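Local coordinates for bifunctional GH43-CE protein (Bacteroides eggerthii, PDB 6MLY) that probably hydrolyses beta-1,4-xylosidic linkages of xylan through its glycoside hydrolase family 43 part and carries a carbohydrate esterase part in the same chain, at residues H50-V55 / H336-A341; V273-Y278 / P482-Y487; W332-N337 / A366-T371; Y351-T356 / Y502-Y507. All coordinates share one frame; numbering follows the deposited sequence.

Contact 1 (H50-V55 / H336-A341)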
loop_
_atom_site.group_PDB
_atom_site.type_symbol
_atom_site.label_atom_id
_atom_site.label_comp_id
_atom_site.label_asym_id
_atom_site.label_seq_id
_atom_site.Cartn_x
_atom_site.Cartn_y
_atom_site.Cartn_z
ATOM N N HIS A 50 -10.520 10.964 15.193
ATOM C CA HIS A 50 -10.069 12.337 14.970
ATOM C C HIS A 50 -10.622 12.903 13.655
ATOM O O HIS A 50 -10.266 14.013 13.282
ATOM C CB HIS A 50 -8.538 12.401 14.987
ATOM C CG HIS A 50 -7.908 11.468 14.009
ATOM N ND1 HIS A 50 -7.356 10.268 14.395
ATOM C CD2 HIS A 50 -7.801 11.524 12.667
ATOM C CE1 HIS A 50 -6.911 9.633 13.338
ATOM N NE2 HIS A 50 -7.168 10.383 12.263
ATOM N N MET A 51 -11.487 12.147 12.967
ATOM C CA MET A 51 -12.114 12.613 11.732
ATOM C C MET A 51 -13.246 13.599 12.048
ATOM O O MET A 51 -13.827 13.583 13.128
ATOM C CB MET A 51 -12.685 11.449 10.915
ATOM C CG MET A 51 -11.670 10.380 10.566
ATOM S SD MET A 51 -10.166 11.005 9.759
ATOM C CE MET A 51 -10.753 11.187 8.077
ATOM N N SER A 52 -13.555 14.436 11.055
ATOM C CA SER A 52 -14.588 15.449 11.108
ATOM C C SER A 52 -15.368 15.418 9.793
ATOM O O SER A 52 -14.779 15.656 8.738
ATOM C CB SER A 52 -13.972 16.804 11.361
ATOM O OG SER A 52 -14.863 17.856 11.015
ATOM N N PRO A 53 -16.680 15.128 9.842
ATOM C CA PRO A 53 -17.482 14.939 11.044
ATOM C C PRO A 53 -17.228 13.617 11.789
ATOM O O PRO A 53 -16.475 12.757 11.297
ATOM C CB PRO A 53 -18.927 14.975 10.524
ATOM C CG PRO A 53 -18.821 14.422 9.136
ATOM C CD PRO A 53 -17.507 14.984 8.634
ATOM N N GLY A 54 -17.871 13.486 12.967
ATOM C CA GLY A 54 -17.622 12.412 13.944
ATOM C C GLY A 54 -18.848 11.552 14.216
ATOM O O GLY A 54 -19.976 11.956 13.941
ATOM N N VAL A 55 -18.597 10.364 14.786
ATOM C CA VAL A 55 -19.605 9.341 15.140
ATOM C C VAL A 55 -20.549 9.131 13.957
ATOM O O VAL A 55 -21.667 9.640 13.951
ATOM C CB VAL A 55 -20.381 9.692 16.429
ATOM C CG1 VAL A 55 -21.166 8.495 16.950
ATOM C CG2 VAL A 55 -19.475 10.241 17.522
ATOM N N HIS A 336 -9.038 15.825 11.081
ATOM C CA HIS A 336 -9.139 16.889 12.077
ATOM C C HIS A 336 -10.103 17.967 11.563
ATOM O O HIS A 336 -10.725 17.794 10.512
ATOM C CB HIS A 336 -7.749 17.446 12.430
ATOM C CG HIS A 336 -6.984 16.630 13.417
ATOM N ND1 HIS A 336 -6.504 15.368 13.125
ATOM C CD2 HIS A 336 -6.581 16.906 14.676
ATOM C CE1 HIS A 336 -5.856 14.894 14.169
ATOM N NE2 HIS A 336 -5.889 15.819 15.133
ATOM N N ASN A 337 -10.234 19.061 12.322
ATOM C CA ASN A 337 -11.172 20.131 12.007
ATOM C C ASN A 337 -10.764 20.821 10.711
ATOM O O ASN A 337 -9.665 21.363 10.615
ATOM C CB ASN A 337 -11.276 21.160 13.133
ATOM C CG ASN A 337 -12.005 20.620 14.339
ATOM O OD1 ASN A 337 -12.484 19.489 14.317
ATOM N ND2 ASN A 337 -12.089 21.415 15.392
ATOM N N PRO A 338 -11.653 20.854 9.691
ATOM C CA PRO A 338 -11.347 21.537 8.437
ATOM C C PRO A 338 -11.319 23.058 8.628
ATOM O O PRO A 338 -11.986 23.569 9.527
ATOM C CB PRO A 338 -12.506 21.129 7.513
ATOM C CG PRO A 338 -13.652 20.850 8.456
ATOM C CD PRO A 338 -13.005 20.271 9.696
ATOM N N ASP A 339 -10.531 23.748 7.797
ATOM C CA ASP A 339 -10.646 25.187 7.617
ATOM C C ASP A 339 -11.601 25.417 6.440
ATOM O O ASP A 339 -11.207 25.305 5.287
ATOM C CB ASP A 339 -9.268 25.826 7.426
ATOM C CG ASP A 339 -9.276 27.344 7.348
ATOM O OD1 ASP A 339 -10.378 27.925 7.317
ATOM O OD2 ASP A 339 -8.172 27.933 7.310
ATOM N N ASN A 340 -12.865 25.731 6.754
ATOM C CA ASN A 340 -13.959 25.745 5.778
ATOM C C ASN A 340 -13.864 26.977 4.865
ATOM O O ASN A 340 -14.613 27.073 3.892
ATOM C CB ASN A 340 -15.326 25.663 6.464
ATOM C CG ASN A 340 -15.597 24.312 7.094
ATOM O OD1 ASN A 340 -15.182 23.283 6.568
ATOM N ND2 ASN A 340 -16.305 24.299 8.215
ATOM N N ALA A 341 -12.947 27.902 5.174
ATOM C CA ALA A 341 -12.660 29.060 4.320
ATOM C C ALA A 341 -11.916 28.633 3.049
ATOM O O ALA A 341 -12.118 29.234 2.003
ATOM C CB ALA A 341 -11.857 30.083 5.086
#
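His50 and Ser52 of the family 43 part, which in this family is a five-bladed beta-propeller, meet His336 and Pro338 of the concanavalin A-like beta-sandwich. The propeller lends its short strand 51-52 to the edge of a sandwich sheet, so the contact is a seam between the two folds. His50 CB lies 3.8 Å from His336 CE1, and CG is 4.0 Å from the same atom. Chi1 (55°) sets CG between the backbone N and the carbonyl carbon, and the turn at chi2 leaves CD2 4.1 Å from His336 ND1. CE1, at the tip, packs on Met485. The two rings, their planes 26° apart, are slid so far that they hardly overlap, with centroids 5.4 Å apart. Farther out, His50 ND1 pairs with Gly92 N and His336 NE2 with Thr90 N, while Tyr91 meets both rings edge-to-face; histidine suits these places because it packs as a flat ring while its nitrogens hydrogen-bond. The backbones add a weak hydrogen bond from His336 N to His50 O. Ser52 is small enough to fit beside the proline ring; its hydroxyl is hydrogen-bonded to Asp74 O, and OG lies 3.3 Å from Pro338 CD.

Contact 2 (V273-Y278 / P482-Y487); sequences VGRIPY and PHFMGY. With EDO (1,2-ethanediol), chain F.
Arg275 and Phe484 meet at a junction of propeller and sandwich: Phe484 CE2 stands 3.6 Å from Arg275 CZ, over the centre of the guanidinium face, with the two planes 29° apart. In the guanidinium plane, Arg275 NH1 and Arg275 NH2 donate at 2.8 Å and 2.9 Å to O1 of an ethanediol, probably from the crystallisation liquor and also bound by Asp32. The bend at chi3 (-84°) swings the guanidinium to Phe484. An alanine in place of Arg275 would probably leave Phe484 without the flat group it rests on and Asp32, to which Arg275 makes only a long, weak ion pair, without that positive charge. The Arg275 side chain lies about 9 Å from that of Asp143, predicted to modulate the catalytic acid. Next to the Arg275-Phe484 pair, Gly274 CA is 4.0 Å from Gly486 CA, and Gly486 CA 3.4 Å from Val273 O. A side chain on Gly486 would probably crowd that carbonyl, and the backbone angles of Gly274 would be hard for any other residue. Asp29 ties both segments, OD1 taking Arg275 N and OD2 Gly486 N. Strand 275-282 pairs with 262-269 in a propeller sheet, whereas 482-487 links strands 469-476 and 488-491 of different sandwich sheets.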
loop_
_atom_site.group_PDB
_atom_site.type_symbol
_atom_site.label_atom_id
_atom_site.label_comp_id
_atom_site.label_asym_id
_atom_site.label_seq_id
_atom_site.Cartn_x
_atom_site.Cartn_y
_atom_site.Cartn_z
ATOM N N VAL A 273 -6.078 -2.377 6.349
ATOM C CA VAL A 273 -7.449 -1.965 6.021
ATOM C C VAL A 273 -8.131 -1.415 7.284
ATOM O O VAL A 273 -8.886 -0.442 7.209
ATOM C CB VAL A 273 -8.250 -3.119 5.380
ATOM C CG1 VAL A 273 -8.744 -4.131 6.406
ATOM C CG2 VAL A 273 -9.401 -2.605 4.527
ATOM N N GLY A 274 -7.846 -2.031 8.439
ATOM C CA GLY A 274 -8.311 -1.538 9.741
ATOM C C GLY A 274 -8.979 -2.624 10.573
ATOM O O GLY A 274 -8.444 -3.728 10.714
ATOM N N ARG A 275 -10.150 -2.282 11.131
ATOM C CA ARG A 275 -10.909 -3.121 12.078
ATOM C C ARG A 275 -12.336 -3.305 11.537
ATOM O O ARG A 275 -13.129 -2.365 11.525
ATOM C CB ARG A 275 -10.861 -2.483 13.471
ATOM C CG ARG A 275 -9.452 -2.144 13.942
ATOM C CD ARG A 275 -9.360 -1.784 15.416
ATOM N NE ARG A 275 -9.664 -0.383 15.686
ATOM C CZ ARG A 275 -10.110 0.088 16.849
ATOM N NH1 ARG A 275 -10.301 -0.729 17.870
ATOM N NH2 ARG A 275 -10.375 1.375 16.985
ATOM N N ILE A 276 -12.640 -4.530 11.084
ATOM C CA ILE A 276 -13.708 -4.786 10.105
ATOM C C ILE A 276 -14.852 -5.550 10.774
ATOM O O ILE A 276 -14.623 -6.565 11.427
ATOM C CB ILE A 276 -13.150 -5.518 8.858
ATOM C CG1 ILE A 276 -12.457 -6.840 9.195
ATOM C CG2 ILE A 276 -12.212 -4.620 8.062
ATOM C CD1 ILE A 276 -12.316 -7.761 8.011
ATOM N N PRO A 277 -16.110 -5.060 10.670
ATOM C CA PRO A 277 -17.284 -5.766 11.193
ATOM C C PRO A 277 -17.465 -7.244 10.808
ATOM O O PRO A 277 -17.223 -7.629 9.653
ATOM C CB PRO A 277 -18.440 -4.958 10.589
ATOM C CG PRO A 277 -17.905 -3.551 10.552
ATOM C CD PRO A 277 -16.461 -3.734 10.137
ATOM N N TYR A 278 -17.909 -8.032 11.800
ATOM C CA TYR A 278 -18.218 -9.461 11.698
ATOM C C TYR A 278 -19.593 -9.725 12.330
ATOM O O TYR A 278 -19.901 -9.195 13.400
ATOM C CB TYR A 278 -17.168 -10.304 12.429
ATOM C CG TYR A 278 -15.949 -10.686 11.625
ATOM C CD1 TYR A 278 -15.124 -9.722 11.070
ATOM C CD2 TYR A 278 -15.595 -12.016 11.446
ATOM C CE1 TYR A 278 -13.997 -10.068 10.341
ATOM C CE2 TYR A 278 -14.472 -12.379 10.719
ATOM C CZ TYR A 278 -13.668 -11.400 10.161
ATOM O OH TYR A 278 -12.558 -11.739 9.446
ATOM N N PRO A 482 -0.415 5.683 17.164
ATOM C CA PRO A 482 -1.417 6.220 16.250
ATOM C C PRO A 482 -1.140 5.813 14.804
ATOM O O PRO A 482 -0.073 5.270 14.526
ATOM C CB PRO A 482 -1.333 7.750 16.411
ATOM C CG PRO A 482 -0.064 7.991 17.186
ATOM C CD PRO A 482 0.108 6.746 18.024
ATOM N N HIS A 483 -2.077 6.083 13.877
ATOM C CA HIS A 483 -3.290 6.862 14.094
ATOM C C HIS A 483 -4.453 6.000 14.617
ATOM O O HIS A 483 -5.560 6.522 14.798
ATOM C CB HIS A 483 -3.701 7.577 12.792
ATOM C CG HIS A 483 -2.665 8.487 12.213
ATOM N ND1 HIS A 483 -1.703 9.116 12.985
ATOM C CD2 HIS A 483 -2.457 8.908 10.945
ATOM C CE1 HIS A 483 -0.935 9.864 12.210
ATOM N NE2 HIS A 483 -1.379 9.755 10.953
ATOM N N PHE A 484 -4.225 4.697 14.832
ATOM C CA PHE A 484 -5.232 3.778 15.426
ATOM C C PHE A 484 -6.465 3.676 14.512
ATOM O O PHE A 484 -7.580 3.404 14.975
ATOM C CB PHE A 484 -5.639 4.253 16.827
ATOM C CG PHE A 484 -6.102 3.186 17.791
ATOM C CD1 PHE A 484 -6.180 3.468 19.147
ATOM C CD2 PHE A 484 -6.455 1.909 17.368
ATOM C CE1 PHE A 484 -6.608 2.510 20.053
ATOM C CE2 PHE A 484 -6.875 0.950 18.276
ATOM C CZ PHE A 484 -6.951 1.251 19.616
ATOM N N MET A 485 -6.241 3.876 13.210
ATOM C CA MET A 485 -7.292 3.955 12.216
ATOM C C MET A 485 -6.829 3.215 10.959
ATOM O O MET A 485 -5.634 2.979 10.780
ATOM C CB MET A 485 -7.586 5.420 11.883
ATOM C CG MET A 485 -8.816 5.629 11.024
ATOM S SD MET A 485 -9.006 7.357 10.542
ATOM C CE MET A 485 -9.333 8.100 12.139
ATOM N N GLY A 486 -7.793 2.824 10.119
ATOM C CA GLY A 486 -7.519 2.248 8.816
ATOM C C GLY A 486 -6.852 3.260 7.904
ATOM O O GLY A 486 -6.930 4.476 8.134
ATOM N N TYR A 487 -6.167 2.752 6.879
ATOM C CA TYR A 487 -5.609 3.595 5.837
ATOM C C TYR A 487 -6.772 4.194 5.043
ATOM O O TYR A 487 -7.682 3.482 4.635
ATOM C CB TYR A 487 -4.640 2.809 4.948
ATOM C CG TYR A 487 -3.229 2.762 5.474
ATOM C CD1 TYR A 487 -2.944 2.184 6.698
ATOM C CD2 TYR A 487 -2.175 3.301 4.756
ATOM C CE1 TYR A 487 -1.655 2.142 7.199
ATOM C CE2 TYR A 487 -0.876 3.262 5.238
ATOM C CZ TYR A 487 -0.614 2.682 6.466
ATOM O OH TYR A 487 0.661 2.646 6.948
HETATM C C1 EDO F . -10.733 1.305 20.754
HETATM O O1 EDO F . -11.592 1.015 19.645
HETATM C C2 EDO F . -10.818 2.794 21.051
HETATM O O2 EDO F . -12.183 3.141 21.324
#

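Contact 3 (W332-N337 / A366-T371); sequences WQWNHN and AKNILT
An antiparallel pairing inside the concanavalin A-like beta-sandwich sets Gln333 opposite Thr371 and Trp334 opposite Leu370, joining strands 333-335 and 370-373. Gln333 N donates to Thr371 O at 3.0 Å and Asn335 N to Ile369 O at 2.9 Å; the return bond from Thr371 N to Gln333 O is weak. The packing centres on Leu370, whose two methyls serve two indoles. CD1 stands almost on the normal of the Trp334 six-membered ring, 3.5 Å from its centroid. CD2 lies over the corresponding ring of Trp332, 3.7 Å from the centroid and offset toward the rim. CG is anti to the backbone N (chi1 -172°), and the branched end that follows suits leucine to a place between two broad aromatic faces. Trp332 NE1 is hydrogen-bonded to Asp317 OD2, and Trp334 meets the ring of Trp343. Past Leu370, Asn335 and Ile369 run side by side, CB to CB 4.1 Å. The amide of Asn335 is fixed at both ends, ND2 by Tyr91 OH and OD1 by the next residue. In that bond His336 ND1 donates at 3.1 Å to Asn335 OD1, which lies close to the imidazole plane, whereas the donor stands above the plane of the amide carbonyl.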
loop_
_atom_site.group_PDB
_atom_site.type_symbol
_atom_site.label_atom_id
_atom_site.label_comp_id
_atom_site.label_asym_id
_atom_site.label_seq_id
_atom_site.Cartn_x
_atom_site.Cartn_y
_atom_site.Cartn_z
ATOM N N TRP A 332 -17.456 11.203 2.818
ATOM C CA TRP A 332 -16.337 12.113 3.069
ATOM C C TRP A 332 -16.246 12.469 4.556
ATOM O O TRP A 332 -17.262 12.765 5.197
ATOM C CB TRP A 332 -16.472 13.386 2.227
ATOM C CG TRP A 332 -16.263 13.198 0.754
ATOM C CD1 TRP A 332 -17.196 13.346 -0.229
ATOM C CD2 TRP A 332 -15.035 12.858 0.090
ATOM N NE1 TRP A 332 -16.639 13.120 -1.455
ATOM C CE2 TRP A 332 -15.314 12.820 -1.293
ATOM C CE3 TRP A 332 -13.733 12.579 0.521
ATOM C CZ2 TRP A 332 -14.338 12.515 -2.241
ATOM C CZ3 TRP A 332 -12.765 12.283 -0.418
ATOM C CH2 TRP A 332 -13.069 12.247 -1.779
ATOM N N GLN A 333 -15.011 12.437 5.078
ATOM C CA GLN A 333 -14.648 12.981 6.391
ATOM C C GLN A 333 -13.246 13.602 6.276
ATOM O O GLN A 333 -12.341 12.988 5.714
ATOM C CB GLN A 333 -14.660 11.903 7.488
ATOM C CG GLN A 333 -15.806 10.896 7.410
ATOM C CD GLN A 333 -15.804 9.917 8.563
ATOM O OE1 GLN A 333 -15.144 10.131 9.574
ATOM N NE2 GLN A 333 -16.552 8.830 8.429
ATOM N N TRP A 334 -13.075 14.811 6.826
ATOM C CA TRP A 334 -11.782 15.495 6.883
ATOM C C TRP A 334 -10.896 14.862 7.962
ATOM O O TRP A 334 -11.378 14.188 8.861
ATOM C CB TRP A 334 -11.958 16.992 7.165
ATOM C CG TRP A 334 -12.868 17.712 6.218
ATOM C CD1 TRP A 334 -14.209 17.914 6.362
ATOM C CD2 TRP A 334 -12.496 18.367 4.994
ATOM N NE1 TRP A 334 -14.699 18.635 5.307
ATOM C CE2 TRP A 334 -13.672 18.928 4.453
ATOM C CE3 TRP A 334 -11.292 18.535 4.304
ATOM C CZ2 TRP A 334 -13.676 19.637 3.255
ATOM C CZ3 TRP A 334 -11.298 19.237 3.120
ATOM C CH2 TRP A 334 -12.475 19.779 2.604
ATOM N N ASN A 335 -9.588 15.107 7.854
ATOM C CA ASN A 335 -8.616 14.808 8.898
ATOM C C ASN A 335 -8.552 16.011 9.844
ATOM O O ASN A 335 -8.078 17.082 9.443
ATOM C CB ASN A 335 -7.238 14.503 8.307
ATOM C CG ASN A 335 -6.150 14.341 9.349
ATOM O OD1 ASN A 335 -6.388 13.819 10.438
ATOM N ND2 ASN A 335 -4.941 14.761 9.005
ATOM N N HIS A 336 -9.038 15.825 11.081
ATOM C CA HIS A 336 -9.139 16.889 12.077
ATOM C C HIS A 336 -10.103 17.967 11.563
ATOM O O HIS A 336 -10.725 17.794 10.512
ATOM C CB HIS A 336 -7.749 17.446 12.430
ATOM C CG HIS A 336 -6.984 16.630 13.417
ATOM N ND1 HIS A 336 -6.504 15.368 13.125
ATOM C CD2 HIS A 336 -6.581 16.906 14.676
ATOM C CE1 HIS A 336 -5.856 14.894 14.169
ATOM N NE2 HIS A 336 -5.889 15.819 15.133
ATOM N N ASN A 337 -10.234 19.061 12.322
ATOM C CA ASN A 337 -11.172 20.131 12.007
ATOM C C ASN A 337 -10.764 20.821 10.711
ATOM O O ASN A 337 -9.665 21.363 10.615
ATOM C CB ASN A 337 -11.276 21.160 13.133
ATOM C CG ASN A 337 -12.005 20.620 14.339
ATOM O OD1 ASN A 337 -12.484 19.489 14.317
ATOM N ND2 ASN A 337 -12.089 21.415 15.392
ATOM N N ALA A 366 -0.969 19.086 8.231
ATOM C CA ALA A 366 -1.668 19.811 7.168
ATOM C C ALA A 366 -3.183 19.770 7.417
ATOM O O ALA A 366 -3.733 18.774 7.924
ATOM C CB ALA A 366 -1.314 19.238 5.817
ATOM N N LYS A 367 -3.846 20.870 7.048
ATOM C CA LYS A 367 -5.284 21.009 7.158
ATOM C C LYS A 367 -5.931 20.672 5.812
ATOM O O LYS A 367 -5.275 20.694 4.773
ATOM C CB LYS A 367 -5.641 22.433 7.597
ATOM C CG LYS A 367 -5.120 22.833 8.971
ATOM C CD LYS A 367 -5.557 24.214 9.410
ATOM C CE LYS A 367 -7.004 24.278 9.859
ATOM N NZ LYS A 367 -7.206 23.644 11.180
ATOM N N ASN A 368 -7.223 20.340 5.868
ATOM C CA ASN A 368 -8.086 20.148 4.704
ATOM C C ASN A 368 -7.598 18.954 3.872
ATOM O O ASN A 368 -7.668 18.974 2.644
ATOM C CB ASN A 368 -8.225 21.439 3.893
ATOM C CG ASN A 368 -8.859 22.556 4.698
ATOM O OD1 ASN A 368 -8.474 22.801 5.838
ATOM N ND2 ASN A 368 -9.840 23.235 4.124
ATOM N N ILE A 369 -7.131 17.906 4.561
ATOM C CA ILE A 369 -6.937 16.598 3.952
ATOM C C ILE A 369 -8.295 15.878 3.980
ATOM O O ILE A 369 -8.840 15.615 5.058
ATOM C CB ILE A 369 -5.822 15.806 4.669
ATOM C CG1 ILE A 369 -4.486 16.556 4.650
ATOM C CG2 ILE A 369 -5.682 14.408 4.079
ATOM C CD1 ILE A 369 -3.353 15.822 5.333
ATOM N N LEU A 370 -8.827 15.586 2.783
ATOM C CA LEU A 370 -10.171 15.026 2.563
ATOM C C LEU A 370 -10.056 13.514 2.337
ATOM O O LEU A 370 -9.187 13.083 1.599
ATOM C CB LEU A 370 -10.769 15.724 1.337
ATOM C CG LEU A 370 -12.237 15.427 1.044
ATOM C CD1 LEU A 370 -13.141 16.019 2.117
ATOM C CD2 LEU A 370 -12.629 15.941 -0.333
ATOM N N THR A 371 -10.936 12.715 2.962
ATOM C CA THR A 371 -10.717 11.262 3.027
ATOM C C THR A 371 -12.010 10.446 2.902
ATOM O O THR A 371 -13.083 10.881 3.307
ATOM C CB THR A 371 -10.047 10.867 4.348
ATOM O OG1 THR A 371 -11.058 10.870 5.354
ATOM C CG2 THR A 371 -8.909 11.784 4.738
#

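Contact 4 (Y351-T356 / Y502-Y507)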
loop_
_atom_site.group_PDB
_atom_site.type_symbol
_atom_site.label_atom_id
_atom_site.label_comp_id
_atom_site.label_asym_id
_atom_site.label_seq_id
_atom_site.Cartn_x
_atom_site.Cartn_y
_atom_site.Cartn_z
ATOM N N TYR A 351 -15.618 21.029 -9.997
ATOM C CA TYR A 351 -14.310 20.832 -9.379
ATOM C C TYR A 351 -14.370 21.168 -7.880
ATOM O O TYR A 351 -15.066 22.106 -7.454
ATOM C CB TYR A 351 -13.260 21.706 -10.074
ATOM C CG TYR A 351 -12.975 21.366 -11.519
ATOM C CD1 TYR A 351 -13.864 21.699 -12.528
ATOM C CD2 TYR A 351 -11.799 20.731 -11.888
ATOM C CE1 TYR A 351 -13.607 21.397 -13.856
ATOM C CE2 TYR A 351 -11.527 20.419 -13.209
ATOM C CZ TYR A 351 -12.432 20.755 -14.201
ATOM O OH TYR A 351 -12.163 20.458 -15.510
ATOM N N LEU A 352 -13.638 20.377 -7.084
ATOM C CA LEU A 352 -13.291 20.691 -5.695
ATOM C C LEU A 352 -11.975 21.474 -5.697
ATOM O O LEU A 352 -11.003 21.032 -6.323
ATOM C CB LEU A 352 -13.142 19.384 -4.908
ATOM C CG LEU A 352 -12.362 19.481 -3.597
ATOM C CD1 LEU A 352 -13.159 20.238 -2.548
ATOM C CD2 LEU A 352 -11.993 18.101 -3.084
ATOM N N ARG A 353 -11.947 22.621 -5.010
ATOM C CA ARG A 353 -10.762 23.481 -4.985
ATOM C C ARG A 353 -10.275 23.645 -3.542
ATOM O O ARG A 353 -10.839 24.430 -2.780
ATOM C CB ARG A 353 -11.054 24.847 -5.616
ATOM C CG ARG A 353 -9.878 25.816 -5.575
ATOM C CD ARG A 353 -10.132 27.105 -6.333
ATOM N NE ARG A 353 -10.088 26.897 -7.773
ATOM C CZ ARG A 353 -10.060 27.867 -8.680
ATOM N NH1 ARG A 353 -10.101 29.134 -8.307
ATOM N NH2 ARG A 353 -9.995 27.564 -9.963
ATOM N N LEU A 354 -9.206 22.914 -3.205
ATOM C CA LEU A 354 -8.492 23.067 -1.939
ATOM C C LEU A 354 -7.452 24.183 -2.101
ATOM O O LEU A 354 -6.632 24.125 -3.006
ATOM C CB LEU A 354 -7.825 21.738 -1.567
ATOM C CG LEU A 354 -8.722 20.502 -1.628
ATOM C CD1 LEU A 354 -7.935 19.243 -1.311
ATOM C CD2 LEU A 354 -9.906 20.641 -0.685
ATOM N N THR A 355 -7.521 25.199 -1.234
ATOM C CA THR A 355 -6.584 26.322 -1.207
ATOM C C THR A 355 -5.769 26.253 0.089
ATOM O O THR A 355 -6.236 25.743 1.105
ATOM C CB THR A 355 -7.323 27.660 -1.355
ATOM O OG1 THR A 355 -8.044 27.633 -2.587
ATOM C CG2 THR A 355 -6.412 28.869 -1.346
ATOM N N THR A 356 -4.545 26.783 0.032
ATOM C CA THR A 356 -3.592 26.777 1.139
ATOM C C THR A 356 -3.903 27.926 2.111
ATOM O O THR A 356 -4.454 28.954 1.712
ATOM C CB THR A 356 -2.164 26.873 0.586
ATOM O OG1 THR A 356 -1.864 25.657 -0.103
ATOM C CG2 THR A 356 -1.129 27.131 1.657
ATOM N N TYR A 502 -3.640 27.079 -4.970
ATOM C CA TYR A 502 -4.758 26.138 -4.952
ATOM C C TYR A 502 -4.491 24.981 -5.924
ATOM O O TYR A 502 -3.532 25.013 -6.687
ATOM C CB TYR A 502 -6.063 26.863 -5.294
ATOM C CG TYR A 502 -6.057 27.587 -6.616
ATOM C CD1 TYR A 502 -6.564 26.990 -7.760
ATOM C CD2 TYR A 502 -5.557 28.876 -6.726
ATOM C CE1 TYR A 502 -6.565 27.650 -8.979
ATOM C CE2 TYR A 502 -5.552 29.551 -7.937
ATOM C CZ TYR A 502 -6.057 28.935 -9.069
ATOM O OH TYR A 502 -6.059 29.588 -10.265
ATOM N N ALA A 503 -5.356 23.964 -5.856
ATOM C CA ALA A 503 -5.314 22.777 -6.699
ATOM C C ALA A 503 -6.743 22.272 -6.910
ATOM O O ALA A 503 -7.415 21.904 -5.952
ATOM C CB ALA A 503 -4.458 21.717 -6.054
ATOM N N ASP A 504 -7.208 22.269 -8.160
ATOM C CA ASP A 504 -8.554 21.810 -8.468
ATOM C C ASP A 504 -8.536 20.281 -8.554
ATOM O O ASP A 504 -7.530 19.705 -8.932
ATOM C CB ASP A 504 -9.083 22.435 -9.760
ATOM C CG ASP A 504 -8.987 23.952 -9.796
ATOM O OD1 ASP A 504 -8.978 24.567 -8.705
ATOM O OD2 ASP A 504 -8.906 24.505 -10.919
ATOM N N PHE A 505 -9.650 19.651 -8.166
ATOM C CA PHE A 505 -9.898 18.224 -8.379
ATOM C C PHE A 505 -11.221 18.063 -9.133
ATOM O O PHE A 505 -12.266 18.498 -8.634
ATOM C CB PHE A 505 -9.990 17.468 -7.053
ATOM C CG PHE A 505 -8.729 17.440 -6.228
ATOM C CD1 PHE A 505 -7.962 16.289 -6.140
ATOM C CD2 PHE A 505 -8.322 18.556 -5.514
ATOM C CE1 PHE A 505 -6.818 16.254 -5.359
ATOM C CE2 PHE A 505 -7.170 18.523 -4.742
ATOM C CZ PHE A 505 -6.419 17.373 -4.667
ATOM N N ASP A 506 -11.170 17.456 -10.328
ATOM C CA ASP A 506 -12.372 17.272 -11.153
ATOM C C ASP A 506 -13.272 16.207 -10.511
ATOM O O ASP A 506 -14.492 16.382 -10.453
ATOM C CB ASP A 506 -12.033 16.903 -12.602
ATOM C CG ASP A 506 -13.235 16.908 -13.539
ATOM O OD1 ASP A 506 -14.244 17.579 -13.212
ATOM O OD2 ASP A 506 -13.161 16.237 -14.586
ATOM N N TYR A 507 -12.650 15.115 -10.043
ATOM C CA TYR A 507 -13.362 13.967 -9.500
ATOM C C TYR A 507 -12.458 13.167 -8.551
ATOM O O TYR A 507 -11.235 13.307 -8.553
ATOM C CB TYR A 507 -13.898 13.078 -10.630
ATOM C CG TYR A 507 -12.863 12.314 -11.418
ATOM C CD1 TYR A 507 -12.352 11.108 -10.963
ATOM C CD2 TYR A 507 -12.412 12.780 -12.641
ATOM C CE1 TYR A 507 -11.411 10.396 -11.691
ATOM C CE2 TYR A 507 -11.469 12.083 -13.380
ATOM C CZ TYR A 507 -10.964 10.886 -12.906
ATOM O OH TYR A 507 -10.030 10.204 -13.637
#
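Arg353 lays its guanidinium flat on the ring of Tyr502, the centres 4.1 Å apart and the planes inclined by 27°, with Tyr502 CE1 above its middle. The guanidinium edge is turned to Asp504: Arg353 NE binds Asp504 OD1 at 2.7 Å on the syn side, and a weak bond from NH2 to OD2 completes the salt bridge, the two flat groups nearly parallel but stepped, NE lying out of the carboxylate plane. Arginine, flat as well as charged, can stack and bridge at once. It leaves the strand extended, CG anti to the backbone N (chi1 178°), and bends at chi3. Arg348 also bridges Asp504 OD2, so two cations probably keep this acid ionised. A leucine in place of Arg353 would probably leave Asp504 to Arg348 and Tyr502 freer to turn. Asp506 OD1 stands 3.7 Å above the ring plane of Tyr351. On the other face these segments carry Leu352, Leu354, Ala503 and Phe505, all apolar; Leu354 CD1 touches Phe505 CE2 at 3.6 Å, and Phe505 reaches Leu491. Backbone bonds between Leu352 and Phe505 fix the antiparallel register. A polar face nearer solvent, though Asp504 is buried, and an apolar face toward the opposing sheet typify a strand pair of a concanavalin A-like sandwich.

Overall arrangement
Contacts 1 and 2 join the family 43 propeller to the concanavalin A-like sandwich at two places with centres about 19 Å apart, bridged by Met485 packing on His50 and Met51. Contacts 3 and 4 are internal to the sandwich. Contact 1 lies about 6 Å from contact 3, centre to centre, since strands 51-52, 333-335 and 370-373 are successive neighbours in one sheet. Contact 4 belongs to the facing sheet, its centre about 14 Å from that of contact 3, and Leu352 touches Leu370 between them. Along the chain the segments run 50-55, 273-278, 332-341, 351-356, 366-371, 482-487 and 502-507, so contacts 1 and 2 cross, which is consistent with the two domains being held as one unit.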